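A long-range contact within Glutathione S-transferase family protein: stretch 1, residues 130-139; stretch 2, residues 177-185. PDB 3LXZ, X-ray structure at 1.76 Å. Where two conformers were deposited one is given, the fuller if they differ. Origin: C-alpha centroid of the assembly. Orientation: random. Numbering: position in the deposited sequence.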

# COMPACT_ATOMS: atom_id res chain seq x y z
N LEU A 130 15.37 2.73 -0.74
CA LEU A 130 15.74 1.65 0.19
C LEU A 130 16.46 2.13 1.43
O LEU A 130 16.15 1.71 2.55
CB LEU A 130 16.55 0.57 -0.51
CG LEU A 130 15.63 -0.28 -1.38
CD1 LEU A 130 16.40 -1.07 -2.38
CD2 LEU A 130 14.82 -1.19 -0.48
N LEU A 131 17.40 3.03 1.23
CA LEU A 131 18.03 3.66 2.37
C LEU A 131 16.96 4.31 3.28
O LEU A 131 17.04 4.18 4.50
CB LEU A 131 19.04 4.71 1.92
CG LEU A 131 20.36 4.15 1.41
CD1 LEU A 131 21.28 5.33 1.02
CD2 LEU A 131 21.09 3.24 2.45
N ALA A 132 15.97 4.98 2.70
CA ALA A 132 14.97 5.61 3.55
C ALA A 132 14.04 4.57 4.18
O ALA A 132 13.61 4.70 5.34
CB ALA A 132 14.17 6.68 2.76
N GLY A 133 13.77 3.50 3.44
CA GLY A 133 12.82 2.49 3.92
C GLY A 133 13.41 1.72 5.07
O GLY A 133 12.72 1.41 6.06
N PHE A 134 14.68 1.38 4.95
CA PHE A 134 15.40 0.71 6.04
C PHE A 134 15.54 1.62 7.27
O PHE A 134 15.42 1.14 8.40
CB PHE A 134 16.75 0.15 5.57
CG PHE A 134 16.64 -1.20 4.93
CD1 PHE A 134 16.43 -2.32 5.72
CD2 PHE A 134 16.69 -1.35 3.55
CE1 PHE A 134 16.29 -3.61 5.15
CE2 PHE A 134 16.57 -2.66 2.97
CZ PHE A 134 16.36 -3.77 3.77
N ALA A 135 15.77 2.91 7.03
CA ALA A 135 15.82 3.90 8.14
C ALA A 135 14.49 3.96 8.88
O ALA A 135 14.48 3.95 10.12
CB ALA A 135 16.21 5.29 7.62
N THR A 136 13.39 4.01 8.12
CA THR A 136 12.02 3.98 8.66
C THR A 136 11.74 2.75 9.51
O THR A 136 11.19 2.82 10.61
CB THR A 136 11.00 4.09 7.53
OG1 THR A 136 11.12 5.37 6.89
CG2 THR A 136 9.53 3.87 8.02
N LEU A 137 12.15 1.59 9.00
CA LEU A 137 11.96 0.34 9.74
C LEU A 137 12.74 0.32 11.06
O LEU A 137 12.24 -0.16 12.09
CB LEU A 137 12.31 -0.87 8.83
CG LEU A 137 12.09 -2.26 9.42
CD1 LEU A 137 10.66 -2.45 9.91
CD2 LEU A 137 12.52 -3.38 8.43
N LYS A 138 13.94 0.87 11.03
CA LYS A 138 14.77 0.89 12.23
C LYS A 138 14.19 1.80 13.29
O LYS A 138 14.20 1.46 14.48
CB LYS A 138 16.20 1.35 11.91
CG LYS A 138 17.13 1.26 13.15
CD LYS A 138 18.37 2.13 12.94
CE LYS A 138 19.08 1.63 11.74
NZ LYS A 138 19.47 0.21 11.95
N ARG A 139 13.67 2.95 12.84
CA ARG A 139 13.10 3.96 13.71
C ARG A 139 11.77 3.51 14.31
O ARG A 139 11.50 3.75 15.49
CB ARG A 139 12.99 5.24 12.89
CG ARG A 139 12.15 6.39 13.34
CD ARG A 139 12.17 7.46 12.23
NE ARG A 139 13.53 7.79 11.78
CZ ARG A 139 14.01 7.74 10.52
NH1 ARG A 139 13.26 7.38 9.49
NH2 ARG A 139 15.28 8.07 10.29
N ASP A 177 25.09 -3.49 1.88
CA ASP A 177 24.48 -4.55 2.68
C ASP A 177 23.67 -3.83 3.74
O ASP A 177 24.22 -3.30 4.69
CB ASP A 177 25.58 -5.46 3.28
CG ASP A 177 25.03 -6.63 4.07
OD1 ASP A 177 23.82 -6.67 4.39
OD2 ASP A 177 25.84 -7.54 4.41
N PHE A 178 22.36 -3.77 3.53
CA PHE A 178 21.50 -3.09 4.47
C PHE A 178 21.50 -3.77 5.83
O PHE A 178 21.33 -3.13 6.86
CB PHE A 178 20.05 -2.98 3.92
CG PHE A 178 19.94 -2.24 2.60
CD1 PHE A 178 20.12 -0.87 2.52
CD2 PHE A 178 19.62 -2.94 1.45
CE1 PHE A 178 20.02 -0.20 1.30
CE2 PHE A 178 19.51 -2.27 0.22
CZ PHE A 178 19.72 -0.92 0.16
N LEU A 179 21.67 -5.08 5.86
CA LEU A 179 21.57 -5.79 7.13
C LEU A 179 22.87 -5.78 7.95
O LEU A 179 22.85 -6.07 9.14
CB LEU A 179 21.05 -7.21 6.92
CG LEU A 179 19.62 -7.32 6.39
CD1 LEU A 179 19.26 -8.78 6.07
CD2 LEU A 179 18.62 -6.74 7.39
N ALA A 180 23.99 -5.39 7.33
CA ALA A 180 25.28 -5.33 8.04
C ALA A 180 25.30 -4.36 9.22
O ALA A 180 26.01 -4.60 10.20
CB ALA A 180 26.43 -5.00 7.07
N ASP A 181 24.53 -3.27 9.11
CA ASP A 181 24.40 -2.26 10.17
C ASP A 181 23.01 -2.18 10.83
O ASP A 181 22.64 -1.15 11.40
CB ASP A 181 24.82 -0.88 9.65
CG ASP A 181 26.20 -0.47 10.14
OD1 ASP A 181 27.12 -1.32 10.10
OD2 ASP A 181 26.34 0.68 10.61
N PHE A 182 22.27 -3.29 10.76
CA PHE A 182 20.89 -3.34 11.28
C PHE A 182 20.76 -4.67 12.02
O PHE A 182 20.05 -5.56 11.54
CB PHE A 182 19.90 -3.32 10.10
CG PHE A 182 18.48 -2.93 10.46
CD1 PHE A 182 18.06 -2.90 11.80
CD2 PHE A 182 17.55 -2.61 9.45
CE1 PHE A 182 16.77 -2.52 12.13
CE2 PHE A 182 16.24 -2.26 9.77
CZ PHE A 182 15.84 -2.21 11.11
N PRO A 183 21.45 -4.82 13.17
CA PRO A 183 21.49 -6.13 13.80
C PRO A 183 20.15 -6.65 14.29
O PRO A 183 19.98 -7.87 14.33
CB PRO A 183 22.43 -5.92 15.00
CG PRO A 183 22.50 -4.43 15.19
CD PRO A 183 22.41 -3.89 13.81
N GLN A 184 19.26 -5.73 14.70
CA GLN A 184 17.88 -6.08 15.07
C GLN A 184 17.22 -6.91 13.95
O GLN A 184 16.58 -7.94 14.20
CB GLN A 184 17.00 -4.81 15.25
CG GLN A 184 17.37 -3.88 16.37
CD GLN A 184 18.54 -2.94 16.07
OE1 GLN A 184 19.12 -2.95 14.97
NE2 GLN A 184 18.91 -2.13 17.07
N ALA A 185 17.39 -6.42 12.73
CA ALA A 185 16.74 -6.99 11.56
C ALA A 185 17.47 -8.28 11.19
O ALA A 185 16.86 -9.27 10.83
CB ALA A 185 16.74 -5.99 10.40

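Residues 130-139 form an unbroken stretch of a longer alpha helix, its turns held by regular backbone bonds such as Phe134 N to Leu130 O at 2.8 Å and Lys138 N to Phe134 O at 3.0 Å. The second stretch is less regular. Phe182 N bonds to Leu179 O at 3.3 Å, and Phe182 occupies the N-cap position of the helix that starts at Pro183. Near the start of the stretch, Asp177 OD1 accepts weak hydrogen bonds from Leu179 N at 3.1 Å and Ala180 N at 3.2 Å, which tie the aspartate carboxylate to the residues that follow it. The stretches approach at two places, one helical turn apart on the first stretch: the CA atoms of Phe134 and Phe178 lie 7.4 Å apart, and those of Lys138 and Phe182 7.5 Å apart. That spacing leaves room for a layer of side chains, and three phenylalanines supply most of it.

Phe134 is the centre of the contact, because it touches both phenylalanines of the other stretch. Its ring and that of Phe178 lie nearly parallel, with planes at 13° and centroids 4.5 Å apart, but they are slid so far that they barely overlap. The shift carries Phe178 CB over the face of the Phe134 ring, 3.6 Å from its centroid and 10° off the normal, a CH-pi contact in which a slightly positive methylene hydrogen can meet the pi cloud. In turn Phe134 CE2 sits over a face of the Phe178 ring, 3.4 Å from Phe178 CG. A flat side chain suits this place, since it offers a broad apolar face to its neighbour while its edge remains free for other contacts: Phe182 CD2 packs near the plane of the Phe134 ring, 3.9 Å from Phe134 CD1.

Leucines extend the apolar surface. One turn before Phe134, Leu130 points toward the other stretch and places its CB 3.6 Å from Phe178 CZ. Leu131 starts sideways, but its end comes nearer, and its CD2 reaches the edge of the Phe178 ring, 3.8 Å from Phe178 CE1. Leu137 does similar work beside Phe182, with Leu137 CD2 4.1 Å from Phe182 CE2. Such branched aliphatic chains fill space around aromatic rings without presenting polar groups that would need partners.

Lys138, an exposed residue, brings charge to the contact. Its CA-to-CB bond points sideways, yet its chain, t at chi1 and chi2 and m at chi3 and chi4, bends so that the ammonium lies over a face of Phe182. Lys138 NZ is 3.8 Å from the centroid of the Phe182 ring and 28° off its normal, a cation-pi interaction between the positive charge and the electron-rich face. Lys138 NZ also donates a weak hydrogen bond to the backbone oxygen Asp181 O at 3.5 Å. Lysine fits here because its long, flexible chain can curl back and bring NZ over the ring.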